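Long-range contacts in putative uncharacterized protein (Coprinopsis cinerea, PDB 3W9A), which probably hydrolyses beta-glucans, being the catalytic domain of a glycoside hydrolase family 131 enzyme with a beta-jelly-roll fold: residues Pro53-Glu58 against Thr229-Gly234; Asp154-Phe159 against Ser175-Pro180; Ile163-Lys168 against Thr192-Arg197; Arg2-Gly7 against Thr85-Gly90; Asp109-His114 against Val207-Pro212. All coordinates share one frame; numbering follows the deposited sequence.

Contact 1. Residues Pro53-Glu58 against Thr229-Gly234; sequences PAITSE and TQIGDG
A54 meets the second segment with both its methyl and its carbonyl. CB packs on I231 CG2 at 3.9 Å, while A54 O receives a CA-H...O contact from G232 CA at 3.1 Å, the angle at the hydrogen being 157°. Water 1 donates to A54 O at 2.8 Å and to D233 OD1 at 2.8 Å, though other acceptors nearby compete for its two protons. I55 comes next, its CA 4.0 Å from G232 CA. The I55 and I231 side chains cross obliquely, with CG1 of I55 3.8 Å from CG2 of I231, so this one methyl is shared by A54 and I55. I55 centres an inverse gamma turn and also starts the type I beta turn I55-E58. T56 then sets its side chain across that of D233 at about a right angle: OG1 lies 3.0 Å from D233 N, and CG2 lies against the carboxylate, 3.7 Å from OD1. D233 OD1 has a further partner in the backbone N of A235. The opposing loop is a type II' turn, I231-G234, with G232 at its second position (phi 59°); a CB there would collide with A54 O. The chemistry therefore implies loop-to-loop packing that depends on the bareness of G232: apolar methyls, a weak CA-H donor and one water join the loop before strand 61-66 to the chain after strand 213-224.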
# COMPACT_ATOMS: atom_id res chain seq x y z
N PRO A 53 -6.69 3.04 -13.92
CA PRO A 53 -6.71 2.82 -15.37
C PRO A 53 -5.51 3.43 -16.12
O PRO A 53 -5.16 2.94 -17.18
CB PRO A 53 -8.04 3.45 -15.81
CG PRO A 53 -8.37 4.44 -14.75
CD PRO A 53 -7.83 3.88 -13.48
N ALA A 54 -4.89 4.48 -15.58
CA ALA A 54 -3.68 5.04 -16.21
C ALA A 54 -2.44 4.12 -16.16
O ALA A 54 -1.45 4.40 -16.83
CB ALA A 54 -3.33 6.40 -15.60
N ILE A 55 -2.48 3.07 -15.33
CA ILE A 55 -1.33 2.15 -15.17
C ILE A 55 -1.49 1.06 -16.20
O ILE A 55 -1.99 -0.04 -15.91
CB ILE A 55 -1.25 1.55 -13.75
CG1 ILE A 55 -1.10 2.68 -12.74
CG2 ILE A 55 -0.07 0.59 -13.63
CD1 ILE A 55 -1.05 2.21 -11.30
N THR A 56 -1.06 1.39 -17.41
CA THR A 56 -1.34 0.57 -18.58
C THR A 56 -0.62 -0.79 -18.57
O THR A 56 -1.10 -1.74 -19.17
CB THR A 56 -1.02 1.37 -19.85
OG1 THR A 56 0.22 2.07 -19.66
CG2 THR A 56 -2.11 2.41 -20.08
N SER A 57 0.52 -0.88 -17.88
CA SER A 57 1.30 -2.13 -17.82
C SER A 57 0.71 -3.19 -16.89
O SER A 57 1.21 -4.31 -16.83
CB SER A 57 2.74 -1.82 -17.39
OG SER A 57 2.75 -1.36 -16.05
N GLU A 58 -0.35 -2.83 -16.17
CA GLU A 58 -1.03 -3.73 -15.23
C GLU A 58 -2.39 -4.22 -15.77
O GLU A 58 -3.17 -3.43 -16.28
CB GLU A 58 -1.24 -2.99 -13.90
CG GLU A 58 -0.01 -2.93 -13.02
CD GLU A 58 0.37 -4.31 -12.51
OE1 GLU A 58 1.30 -4.93 -13.09
OE2 GLU A 58 -0.30 -4.79 -11.56
N THR A 229 8.49 8.98 -12.62
CA THR A 229 7.42 9.89 -12.19
C THR A 229 6.16 9.63 -13.00
O THR A 229 5.05 9.91 -12.54
CB THR A 229 7.83 11.35 -12.38
OG1 THR A 229 8.15 11.54 -13.76
CG2 THR A 229 9.03 11.71 -11.52
N GLN A 230 6.34 9.09 -14.21
CA GLN A 230 5.25 8.90 -15.16
C GLN A 230 4.39 7.72 -14.73
O GLN A 230 4.92 6.64 -14.42
CB GLN A 230 5.81 8.65 -16.57
CG GLN A 230 4.80 8.19 -17.60
CD GLN A 230 5.40 8.07 -18.98
OE1 GLN A 230 5.95 9.03 -19.49
NE2 GLN A 230 5.28 6.90 -19.60
N ILE A 231 3.08 7.95 -14.73
CA ILE A 231 2.10 6.90 -14.45
C ILE A 231 1.76 6.21 -15.75
O ILE A 231 1.33 6.86 -16.70
CB ILE A 231 0.79 7.45 -13.84
CG1 ILE A 231 1.08 8.35 -12.63
CG2 ILE A 231 -0.12 6.30 -13.45
CD1 ILE A 231 1.73 7.66 -11.45
N GLY A 232 1.93 4.89 -15.78
CA GLY A 232 1.64 4.08 -16.96
C GLY A 232 2.45 4.53 -18.16
O GLY A 232 3.64 4.84 -18.04
N ASP A 233 1.79 4.57 -19.32
CA ASP A 233 2.42 5.05 -20.56
C ASP A 233 2.34 6.58 -20.73
O ASP A 233 2.73 7.10 -21.77
CB ASP A 233 1.84 4.34 -21.79
CG ASP A 233 0.34 4.61 -22.00
OD1 ASP A 233 -0.27 5.42 -21.27
OD2 ASP A 233 -0.22 4.00 -22.92
N GLY A 234 1.83 7.29 -19.71
CA GLY A 234 1.77 8.76 -19.72
C GLY A 234 0.54 9.35 -20.39
O GLY A 234 0.32 10.57 -20.30
O HOH W 1 -1.81 6.15 -19.01

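Contact 2. Residues Asp154-Phe159 against Ser175-Pro180; sequences DTWFNF and STNGNP
Backbone pairing between N158 and S175 anchors one end of this contact, in the antiparallel hairpin of strands 157-164 and 169-176. N158 N donates to S175 O at 2.8 Å, and S175 N returns a longer bond to N158 O at 3.2 Å. F157 and T176 form the adjoining non-hydrogen-bonded pair. Beyond them N177 N donates to W156 O at 2.7 Å, with an N-H...O angle of 162°.

A side chain supplies the remaining cross-bond. CG of N177 is anti to its own carbonyl carbon (chi1 -56°), and from there OD1 accepts W156 N at 2.9 Å with an angle of 166°. Within the second segment, S175 OG donates to N179 O at 2.6 Å from above the carbonyl plane, bridging the type II' turn T176-N179.

Apolar contacts gather on the face bearing F157 and T176. T176 CG2 runs beside the phenyl ring, 3.8 Å from F157 CD1, and also meets T155 CG2 at 3.9 Å. That T155 methyl covers one face of the F157 ring, offset toward its rim. The indole of W156 leads away, to Y216 and S218 of strand 213-224.

N177 thus holds the W156 backbone at both N and O, one bond from its own amide and one from its side chain. The chemistry implies that the hydrogen-bonded pairing is carried past the last regular pair into the turn, where N52 ND2 binds N177 O in addition.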
# COMPACT_ATOMS: atom_id res chain seq x y z
N ASP A 154 -13.31 7.41 -5.47
CA ASP A 154 -12.94 7.13 -6.87
C ASP A 154 -11.74 7.86 -7.46
O ASP A 154 -11.38 7.62 -8.60
CB ASP A 154 -14.17 7.21 -7.77
CG ASP A 154 -15.13 6.05 -7.52
OD1 ASP A 154 -16.20 6.28 -6.95
OD2 ASP A 154 -14.76 4.89 -7.84
N THR A 155 -11.09 8.70 -6.68
CA THR A 155 -9.85 9.31 -7.11
C THR A 155 -8.68 8.36 -6.82
O THR A 155 -8.61 7.76 -5.75
CB THR A 155 -9.67 10.66 -6.40
OG1 THR A 155 -10.79 11.50 -6.73
CG2 THR A 155 -8.40 11.31 -6.81
N TRP A 156 -7.79 8.19 -7.79
CA TRP A 156 -6.66 7.28 -7.59
C TRP A 156 -5.51 8.11 -7.09
O TRP A 156 -5.09 9.03 -7.75
CB TRP A 156 -6.29 6.53 -8.88
CG TRP A 156 -7.02 5.24 -9.04
CD1 TRP A 156 -8.13 4.99 -9.84
CD2 TRP A 156 -6.72 4.00 -8.38
NE1 TRP A 156 -8.51 3.68 -9.70
CE2 TRP A 156 -7.67 3.05 -8.81
CE3 TRP A 156 -5.75 3.61 -7.44
CZ2 TRP A 156 -7.68 1.73 -8.35
CZ3 TRP A 156 -5.75 2.28 -6.99
CH2 TRP A 156 -6.70 1.36 -7.45
N PHE A 157 -5.05 7.79 -5.89
CA PHE A 157 -3.96 8.50 -5.25
C PHE A 157 -2.68 7.71 -5.43
O PHE A 157 -2.54 6.57 -4.95
CB PHE A 157 -4.28 8.74 -3.79
CG PHE A 157 -5.42 9.70 -3.59
CD1 PHE A 157 -5.20 11.08 -3.63
CD2 PHE A 157 -6.73 9.23 -3.42
CE1 PHE A 157 -6.26 11.97 -3.47
CE2 PHE A 157 -7.78 10.11 -3.26
CZ PHE A 157 -7.55 11.48 -3.27
N ASN A 158 -1.76 8.33 -6.16
CA ASN A 158 -0.47 7.74 -6.48
C ASN A 158 0.52 8.21 -5.47
O ASN A 158 0.53 9.39 -5.13
CB ASN A 158 0.03 8.17 -7.86
CG ASN A 158 -1.01 7.99 -8.94
OD1 ASN A 158 -1.34 8.94 -9.69
ND2 ASN A 158 -1.53 6.78 -9.05
N PHE A 159 1.35 7.30 -5.00
CA PHE A 159 2.42 7.65 -4.07
C PHE A 159 3.71 6.94 -4.40
O PHE A 159 3.72 5.83 -4.97
CB PHE A 159 2.07 7.27 -2.65
CG PHE A 159 0.86 7.98 -2.10
CD1 PHE A 159 0.97 9.27 -1.61
CD2 PHE A 159 -0.37 7.36 -2.05
CE1 PHE A 159 -0.13 9.94 -1.07
CE2 PHE A 159 -1.47 8.00 -1.52
CZ PHE A 159 -1.35 9.29 -1.02
N SER A 175 0.66 12.23 -6.58
CA SER A 175 -0.17 12.78 -7.63
C SER A 175 -1.48 12.00 -7.62
O SER A 175 -1.61 11.01 -6.87
CB SER A 175 0.49 12.65 -8.99
OG SER A 175 0.39 11.33 -9.49
N THR A 176 -2.44 12.44 -8.44
CA THR A 176 -3.70 11.71 -8.63
C THR A 176 -3.82 11.16 -10.06
O THR A 176 -3.22 11.66 -11.01
CB THR A 176 -4.94 12.57 -8.32
OG1 THR A 176 -4.96 13.72 -9.17
CG2 THR A 176 -4.93 13.05 -6.87
N ASN A 177 -4.61 10.11 -10.18
CA ASN A 177 -4.99 9.51 -11.46
C ASN A 177 -3.81 9.29 -12.39
O ASN A 177 -2.92 8.53 -12.04
CB ASN A 177 -6.14 10.30 -12.07
CG ASN A 177 -7.34 10.39 -11.11
OD1 ASN A 177 -7.70 9.42 -10.44
ND2 ASN A 177 -7.94 11.57 -11.04
N GLY A 178 -3.81 9.92 -13.58
CA GLY A 178 -2.74 9.73 -14.57
C GLY A 178 -1.64 10.78 -14.55
O GLY A 178 -0.76 10.77 -15.42
N ASN A 179 -1.66 11.68 -13.57
CA ASN A 179 -0.68 12.77 -13.51
C ASN A 179 0.64 12.28 -12.94
O ASN A 179 0.64 11.38 -12.10
CB ASN A 179 -1.20 13.93 -12.65
CG ASN A 179 -2.53 14.46 -13.14
OD1 ASN A 179 -3.42 14.76 -12.35
ND2 ASN A 179 -2.68 14.56 -14.44
N PRO A 180 1.76 12.85 -13.39
CA PRO A 180 3.04 12.32 -12.90
C PRO A 180 3.31 12.68 -11.45
O PRO A 180 2.85 13.73 -10.97
CB PRO A 180 4.08 12.97 -13.81
CG PRO A 180 3.39 14.19 -14.37
CD PRO A 180 1.94 13.82 -14.49

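Contact 3. Residues Ile163-Lys168 against Thr192-Arg197; sequences IDFTAK and TFTDSR
The two backbones approach at K168 and T192, whose CA atoms are 5.3 Å apart, without a direct hydrogen bond between the segments. T192 does most of the touching. Its OG1 sits between backbone N and carbonyl carbon (chi1 53°), against K168 CG at 3.5 Å, and is hydrogen-bonded to water 2 at 2.6 Å. That water donates in turn to F165 O at 3.0 Å, so it bridges a hydroxyl of one segment and a carbonyl of the other. T192 CG2 meets I163 CG2 at 4.0 Å, the two side chains running past each other in opposite directions.

T192 O lies near the F165 ring plane at its edge, 3.1 Å from CE1, and T194 CG2 comes obliquely to that same CE1 at 3.5 Å. Over the centre of one ring face stands I163 CG2, 3.2 Å above the plane. An alanine at F165 would probably open a gap between I163 and T194, stripping the I163 methyl and the T194 methyl of the ring they pack on. The hydroxyl of T194 is occupied elsewhere, bonded to D198 OD1 and to S196 N in an ST turn.

Around the contact, F165 pairs through its backbone with G92 and lays its ring on L94 and Y96 of strand 93-101. I163 and T194 reach F119, so the contact spans from strand 93-101 in one sheet to strand 114-119 in the other.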
# COMPACT_ATOMS: atom_id res chain seq x y z
N ILE A 163 12.81 6.78 0.03
CA ILE A 163 13.47 6.38 1.27
C ILE A 163 14.98 6.35 1.04
O ILE A 163 15.47 5.66 0.13
CB ILE A 163 12.98 5.01 1.79
CG1 ILE A 163 11.45 5.03 1.96
CG2 ILE A 163 13.63 4.68 3.12
CD1 ILE A 163 10.83 3.68 2.27
N ASP A 164 15.70 7.15 1.83
CA ASP A 164 17.16 7.12 1.85
C ASP A 164 17.56 6.32 3.08
O ASP A 164 17.49 6.82 4.20
CB ASP A 164 17.71 8.55 1.93
CG ASP A 164 19.23 8.61 1.80
OD1 ASP A 164 19.72 9.68 1.39
OD2 ASP A 164 19.93 7.63 2.12
N PHE A 165 17.93 5.06 2.86
CA PHE A 165 18.24 4.15 3.95
C PHE A 165 19.63 4.43 4.57
O PHE A 165 19.91 3.97 5.66
CB PHE A 165 18.12 2.68 3.47
CG PHE A 165 16.71 2.27 3.17
CD1 PHE A 165 15.85 1.91 4.20
CD2 PHE A 165 16.23 2.26 1.87
CE1 PHE A 165 14.54 1.53 3.94
CE2 PHE A 165 14.92 1.89 1.61
CZ PHE A 165 14.07 1.52 2.65
N THR A 166 20.47 5.19 3.87
CA THR A 166 21.80 5.55 4.36
C THR A 166 21.72 6.77 5.30
O THR A 166 22.18 6.72 6.44
CB THR A 166 22.71 5.85 3.16
OG1 THR A 166 22.61 4.77 2.21
CG2 THR A 166 24.15 6.07 3.60
N ALA A 167 21.12 7.86 4.83
CA ALA A 167 20.92 9.04 5.67
C ALA A 167 19.80 8.86 6.69
O ALA A 167 19.68 9.64 7.63
CB ALA A 167 20.65 10.26 4.80
N LYS A 168 18.99 7.81 6.52
CA LYS A 168 17.86 7.53 7.41
C LYS A 168 16.81 8.64 7.32
O LYS A 168 16.36 9.20 8.33
CB LYS A 168 18.32 7.25 8.85
CG LYS A 168 18.97 5.87 8.99
CD LYS A 168 19.78 5.72 10.27
CE LYS A 168 18.93 5.80 11.53
NZ LYS A 168 18.15 4.55 11.78
N THR A 192 14.61 4.37 9.47
CA THR A 192 14.21 3.71 8.24
C THR A 192 14.57 2.23 8.16
O THR A 192 14.56 1.66 7.08
CB THR A 192 14.86 4.40 7.03
OG1 THR A 192 16.28 4.48 7.26
CG2 THR A 192 14.29 5.80 6.85
N PHE A 193 14.91 1.61 9.29
CA PHE A 193 15.30 0.22 9.25
C PHE A 193 14.16 -0.63 8.72
O PHE A 193 13.03 -0.55 9.19
CB PHE A 193 15.75 -0.34 10.60
CG PHE A 193 16.00 -1.82 10.55
CD1 PHE A 193 17.16 -2.30 9.97
CD2 PHE A 193 15.05 -2.73 11.00
CE1 PHE A 193 17.40 -3.66 9.88
CE2 PHE A 193 15.28 -4.09 10.91
CZ PHE A 193 16.46 -4.55 10.36
N THR A 194 14.48 -1.45 7.72
CA THR A 194 13.59 -2.53 7.32
C THR A 194 14.39 -3.81 7.19
O THR A 194 15.56 -3.78 6.81
CB THR A 194 12.88 -2.20 6.00
OG1 THR A 194 12.22 -3.35 5.52
CG2 THR A 194 13.88 -1.75 4.93
N ASP A 195 13.75 -4.94 7.50
CA ASP A 195 14.36 -6.26 7.32
C ASP A 195 14.00 -6.88 5.96
O ASP A 195 14.21 -8.07 5.73
CB ASP A 195 13.96 -7.18 8.48
CG ASP A 195 12.48 -7.56 8.47
OD1 ASP A 195 11.72 -7.19 7.57
OD2 ASP A 195 12.08 -8.26 9.40
N SER A 196 13.43 -6.06 5.09
CA SER A 196 12.98 -6.45 3.75
C SER A 196 11.84 -7.50 3.71
O SER A 196 11.50 -7.97 2.65
CB SER A 196 14.15 -6.90 2.87
OG SER A 196 15.13 -5.89 2.84
N ARG A 197 11.23 -7.80 4.86
CA ARG A 197 10.00 -8.57 4.90
C ARG A 197 9.05 -7.98 5.94
O ARG A 197 8.40 -8.71 6.70
CB ARG A 197 10.29 -10.05 5.17
CG ARG A 197 11.01 -10.29 6.49
CD ARG A 197 11.43 -11.73 6.65
NE ARG A 197 12.67 -12.00 5.92
CZ ARG A 197 13.46 -13.05 6.14
NH1 ARG A 197 13.16 -13.94 7.08
NH2 ARG A 197 14.57 -13.20 5.42
O HOH W 2 17.78 2.32 7.07

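Contact 4. Residues Arg2-Gly7 against Thr85-Gly90; sequences RIVWDG and TNANLG
W5 and V4 face the loop T85-G90 from a classic beta bulge, in which both residues stand opposite I222 of strand 213-224 in one sheet of the jelly roll. Following W5 outward, CB touches L89 CD2 at 4.1 Å. CG is anti to the backbone N (chi1 166°), and from it the indole extends past T85. CD1 meets T85 CB at 3.9 Å, the two side chains crossing obliquely. Next to CD1, NE1 is hydrogen-bonded to T29 O, which fixes the polar edge of the ring. The tip atom CH2 lies 3.6 Å from G7 CA, on the ring face that G7 N covers, and the Y30 ring packs edge-to-face with the indole.

V4 adds the purely aliphatic share. Its CG1, anti to the backbone N, touches A87 CB at 3.8 Å and L89 CD2 at 3.9 Å. One methyl of L89 is therefore common to both bulge residues, as the distances to V4 CG1 and W5 CB show. No hydrogen bond crosses between the segments. The loop is braced internally by an Asx turn at N88 and an ST turn at T85, in which A87 N donates to T85 OG1 over 2.8 Å with an N-H...O angle of 158°.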
# COMPACT_ATOMS: atom_id res chain seq x y z
N ARG A 2 16.17 0.84 -11.94
CA ARG A 2 15.83 -0.58 -12.05
C ARG A 2 14.94 -1.05 -10.91
O ARG A 2 15.05 -0.61 -9.75
CB ARG A 2 17.06 -1.48 -12.22
CG ARG A 2 18.07 -1.49 -11.09
CD ARG A 2 19.09 -2.62 -11.27
NE ARG A 2 19.29 -3.34 -10.02
CZ ARG A 2 18.41 -4.17 -9.45
NH1 ARG A 2 17.22 -4.41 -10.01
NH2 ARG A 2 18.71 -4.76 -8.31
N ILE A 3 14.03 -1.94 -11.27
CA ILE A 3 13.04 -2.41 -10.36
C ILE A 3 13.70 -3.47 -9.52
O ILE A 3 14.26 -4.43 -10.03
CB ILE A 3 11.78 -2.90 -11.10
CG1 ILE A 3 11.15 -1.70 -11.85
CG2 ILE A 3 10.78 -3.50 -10.13
CD1 ILE A 3 9.98 -2.05 -12.73
N VAL A 4 13.65 -3.26 -8.21
CA VAL A 4 14.26 -4.17 -7.27
C VAL A 4 13.28 -5.28 -6.93
O VAL A 4 13.67 -6.44 -6.84
CB VAL A 4 14.73 -3.44 -6.00
CG1 VAL A 4 15.51 -4.39 -5.12
CG2 VAL A 4 15.59 -2.22 -6.36
N TRP A 5 12.00 -4.92 -6.77
CA TRP A 5 10.93 -5.89 -6.52
C TRP A 5 9.67 -5.39 -7.22
O TRP A 5 9.31 -4.18 -7.16
CB TRP A 5 10.69 -6.10 -5.01
CG TRP A 5 9.42 -6.81 -4.65
CD1 TRP A 5 9.23 -8.17 -4.58
CD2 TRP A 5 8.16 -6.21 -4.32
NE1 TRP A 5 7.94 -8.45 -4.21
CE2 TRP A 5 7.25 -7.26 -4.06
CE3 TRP A 5 7.72 -4.89 -4.22
CZ2 TRP A 5 5.92 -7.04 -3.70
CZ3 TRP A 5 6.39 -4.65 -3.85
CH2 TRP A 5 5.51 -5.73 -3.59
N ASP A 6 9.04 -6.32 -7.92
CA ASP A 6 7.87 -6.03 -8.73
C ASP A 6 6.62 -6.66 -8.10
O ASP A 6 6.48 -7.90 -8.07
CB ASP A 6 8.09 -6.50 -10.17
CG ASP A 6 7.08 -5.92 -11.14
OD1 ASP A 6 5.99 -5.51 -10.72
OD2 ASP A 6 7.37 -5.93 -12.35
N GLY A 7 5.76 -5.80 -7.57
CA GLY A 7 4.48 -6.20 -6.98
C GLY A 7 3.31 -6.21 -7.95
O GLY A 7 2.14 -6.17 -7.53
N THR A 85 10.87 -11.38 -1.39
CA THR A 85 12.08 -11.15 -2.20
C THR A 85 13.30 -11.58 -1.44
O THR A 85 13.29 -11.60 -0.22
CB THR A 85 12.24 -9.66 -2.58
OG1 THR A 85 13.44 -9.48 -3.33
CG2 THR A 85 12.29 -8.76 -1.35
N ASN A 86 14.37 -11.92 -2.17
CA ASN A 86 15.69 -12.13 -1.57
C ASN A 86 16.55 -10.89 -1.63
O ASN A 86 17.64 -10.88 -1.08
CB ASN A 86 16.45 -13.24 -2.28
CG ASN A 86 15.83 -14.61 -2.06
OD1 ASN A 86 15.03 -14.83 -1.13
ND2 ASN A 86 16.21 -15.54 -2.91
N ALA A 87 16.07 -9.86 -2.32
CA ALA A 87 16.79 -8.60 -2.45
C ALA A 87 16.85 -7.79 -1.17
O ALA A 87 16.05 -7.99 -0.26
CB ALA A 87 16.15 -7.76 -3.54
N ASN A 88 17.73 -6.80 -1.14
CA ASN A 88 17.78 -5.85 -0.04
C ASN A 88 16.88 -4.67 -0.36
O ASN A 88 17.20 -3.84 -1.21
CB ASN A 88 19.23 -5.40 0.23
CG ASN A 88 19.38 -4.68 1.56
OD1 ASN A 88 18.45 -4.07 2.06
ND2 ASN A 88 20.57 -4.75 2.14
N LEU A 89 15.75 -4.59 0.33
CA LEU A 89 14.82 -3.49 0.14
C LEU A 89 15.08 -2.31 1.10
O LEU A 89 14.22 -1.43 1.27
CB LEU A 89 13.38 -3.99 0.31
CG LEU A 89 13.00 -5.21 -0.52
CD1 LEU A 89 11.55 -5.61 -0.23
CD2 LEU A 89 13.19 -4.91 -2.01
N GLY A 90 16.26 -2.31 1.73
CA GLY A 90 16.56 -1.36 2.76
C GLY A 90 17.98 -0.83 2.75
O GLY A 90 18.51 -0.45 3.79

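Contact 5. Residues Asp109-His114 against Val207-Pro212; sequences DPTLEH and VNRNPP
R209 NH2 is gripped by two waters and faces D109. Water 3 accepts from it at 2.7 Å and donates to D109 OD2 at 2.6 Å; water 4 accepts from it at 2.9 Å, in the guanidinium plane, and donates to T111 OG1. The direct pair, D109 OD2 to R209 NH2, is a long salt bridge of 3.7 Å, the carboxylate and guanidinium planes being turned 53° apart.

The other carboxylate oxygen serves its own loop. D109 OD1 accepts T111 OG1 at 2.6 Å and T111 N at 2.9 Å, both from the same face of the carboxylate plane. The second bond defines an Asx turn, built into the type I beta turn D109-L112 in the loop leading to strand 114-119 of the jelly roll. An alanine at D109 would probably leave the T111 amide and hydroxyl without their shared acceptor, and water 3 and R209 NH2 without the carboxylate oxygen they face.

L112 provides the apolar part. CG lies anti to its carbonyl carbon (chi1 -67°), and the branch beyond it splits the work: CD1 stands over one face of the guanidinium, offset toward the rim, while CD2 meets V207 CB at 3.7 Å, the L112 and V207 side chains crossing at about a right angle. At the far end water 5 donates to E113 O and accepts V207 N at 2.8 Å, a third water-mediated link between the loops.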
# COMPACT_ATOMS: atom_id res chain seq x y z
N ASP A 109 -14.31 3.87 7.29
CA ASP A 109 -14.95 4.68 8.33
C ASP A 109 -14.04 5.81 8.80
O ASP A 109 -13.07 5.56 9.52
CB ASP A 109 -15.29 3.77 9.51
CG ASP A 109 -16.11 4.44 10.57
OD1 ASP A 109 -16.15 5.68 10.66
OD2 ASP A 109 -16.71 3.71 11.36
N PRO A 110 -14.37 7.07 8.44
CA PRO A 110 -13.53 8.20 8.84
C PRO A 110 -13.52 8.55 10.33
O PRO A 110 -12.77 9.43 10.75
CB PRO A 110 -14.10 9.36 8.02
CG PRO A 110 -15.52 9.00 7.76
CD PRO A 110 -15.56 7.50 7.68
N THR A 111 -14.34 7.87 11.14
CA THR A 111 -14.32 8.07 12.59
C THR A 111 -13.32 7.15 13.32
O THR A 111 -13.16 7.26 14.52
CB THR A 111 -15.74 7.85 13.19
OG1 THR A 111 -16.10 6.46 13.11
CG2 THR A 111 -16.78 8.70 12.45
N LEU A 112 -12.66 6.25 12.59
CA LEU A 112 -11.80 5.22 13.18
C LEU A 112 -10.40 5.26 12.59
O LEU A 112 -10.23 5.55 11.41
CB LEU A 112 -12.39 3.84 12.91
CG LEU A 112 -13.71 3.52 13.60
CD1 LEU A 112 -14.16 2.13 13.19
CD2 LEU A 112 -13.58 3.62 15.10
N GLU A 113 -9.40 4.95 13.42
CA GLU A 113 -8.01 5.01 12.98
C GLU A 113 -7.65 3.83 12.09
O GLU A 113 -7.98 2.69 12.43
CB GLU A 113 -7.05 5.03 14.17
CG GLU A 113 -5.59 5.10 13.74
CD GLU A 113 -4.62 5.26 14.88
OE1 GLU A 113 -5.04 5.60 16.00
OE2 GLU A 113 -3.42 5.01 14.66
N HIS A 114 -6.97 4.12 10.97
CA HIS A 114 -6.44 3.13 10.02
C HIS A 114 -4.98 3.41 9.79
O HIS A 114 -4.58 4.57 9.74
CB HIS A 114 -7.08 3.25 8.64
CG HIS A 114 -8.56 3.17 8.65
ND1 HIS A 114 -9.34 4.19 9.13
CD2 HIS A 114 -9.40 2.21 8.23
CE1 HIS A 114 -10.61 3.86 9.02
NE2 HIS A 114 -10.67 2.66 8.48
N VAL A 207 -10.18 -0.52 15.63
CA VAL A 207 -11.51 -0.88 16.14
C VAL A 207 -12.19 -1.91 15.24
O VAL A 207 -12.31 -1.69 14.04
CB VAL A 207 -12.42 0.35 16.29
CG1 VAL A 207 -13.85 -0.05 16.67
CG2 VAL A 207 -11.84 1.28 17.34
N ASN A 208 -12.63 -3.02 15.83
CA ASN A 208 -13.25 -4.10 15.08
C ASN A 208 -14.78 -4.01 15.13
O ASN A 208 -15.40 -4.13 16.20
CB ASN A 208 -12.78 -5.43 15.67
CG ASN A 208 -13.34 -6.64 14.94
OD1 ASN A 208 -14.52 -6.69 14.56
ND2 ASN A 208 -12.49 -7.64 14.76
N ARG A 209 -15.38 -3.78 13.98
CA ARG A 209 -16.83 -3.93 13.82
C ARG A 209 -17.23 -3.87 12.35
O ARG A 209 -16.45 -3.45 11.49
CB ARG A 209 -17.60 -2.86 14.60
CG ARG A 209 -17.17 -1.43 14.29
CD ARG A 209 -18.23 -0.48 14.81
NE ARG A 209 -18.01 0.93 14.48
CZ ARG A 209 -17.61 1.86 15.34
NH1 ARG A 209 -17.33 1.54 16.59
NH2 ARG A 209 -17.49 3.12 14.96
N ASN A 210 -18.45 -4.34 12.09
CA ASN A 210 -19.10 -4.15 10.81
C ASN A 210 -19.50 -2.70 10.61
O ASN A 210 -19.62 -1.95 11.59
CB ASN A 210 -20.36 -5.01 10.73
CG ASN A 210 -20.05 -6.47 10.50
OD1 ASN A 210 -19.19 -6.81 9.69
ND2 ASN A 210 -20.77 -7.34 11.20
N PRO A 211 -19.73 -2.30 9.36
CA PRO A 211 -19.65 -3.08 8.13
C PRO A 211 -18.23 -3.17 7.60
O PRO A 211 -17.32 -2.52 8.16
CB PRO A 211 -20.55 -2.28 7.18
CG PRO A 211 -20.37 -0.88 7.61
CD PRO A 211 -20.16 -0.91 9.09
N PRO A 212 -18.02 -3.93 6.51
CA PRO A 212 -16.66 -4.09 5.99
C PRO A 212 -16.15 -2.85 5.29
O PRO A 212 -16.93 -1.97 4.94
CB PRO A 212 -16.78 -5.27 5.00
CG PRO A 212 -18.13 -5.86 5.21
CD PRO A 212 -18.99 -4.78 5.79
O HOH W 3 -18.72 4.30 12.83
O HOH W 4 -16.79 5.85 15.64
O HOH W 5 -9.80 2.08 14.64

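How the contacts relate
The five contacts fall into two pairs and an outlier. Contacts 1 and 2, with centres 10 Å apart, share packing: I231 CG1 lies 3.1 Å from N179 O, and A54 CB lies 3.5 Å from G178 CA. Contacts 3 and 4, 13 Å apart between centres, are joined by a probable hydrogen bond from L89 N to S196 OG of 2.9 Å and by F165 packing on L89 and G90. Contacts 2 and 3 use opposite ends of strand 157-164, their centres 25 Å apart, so this strand connects the two pairs. Contact 5 stands apart, its centre 24 to 32 Å from the others, and lies across the chain's centre from contacts 1 and 4.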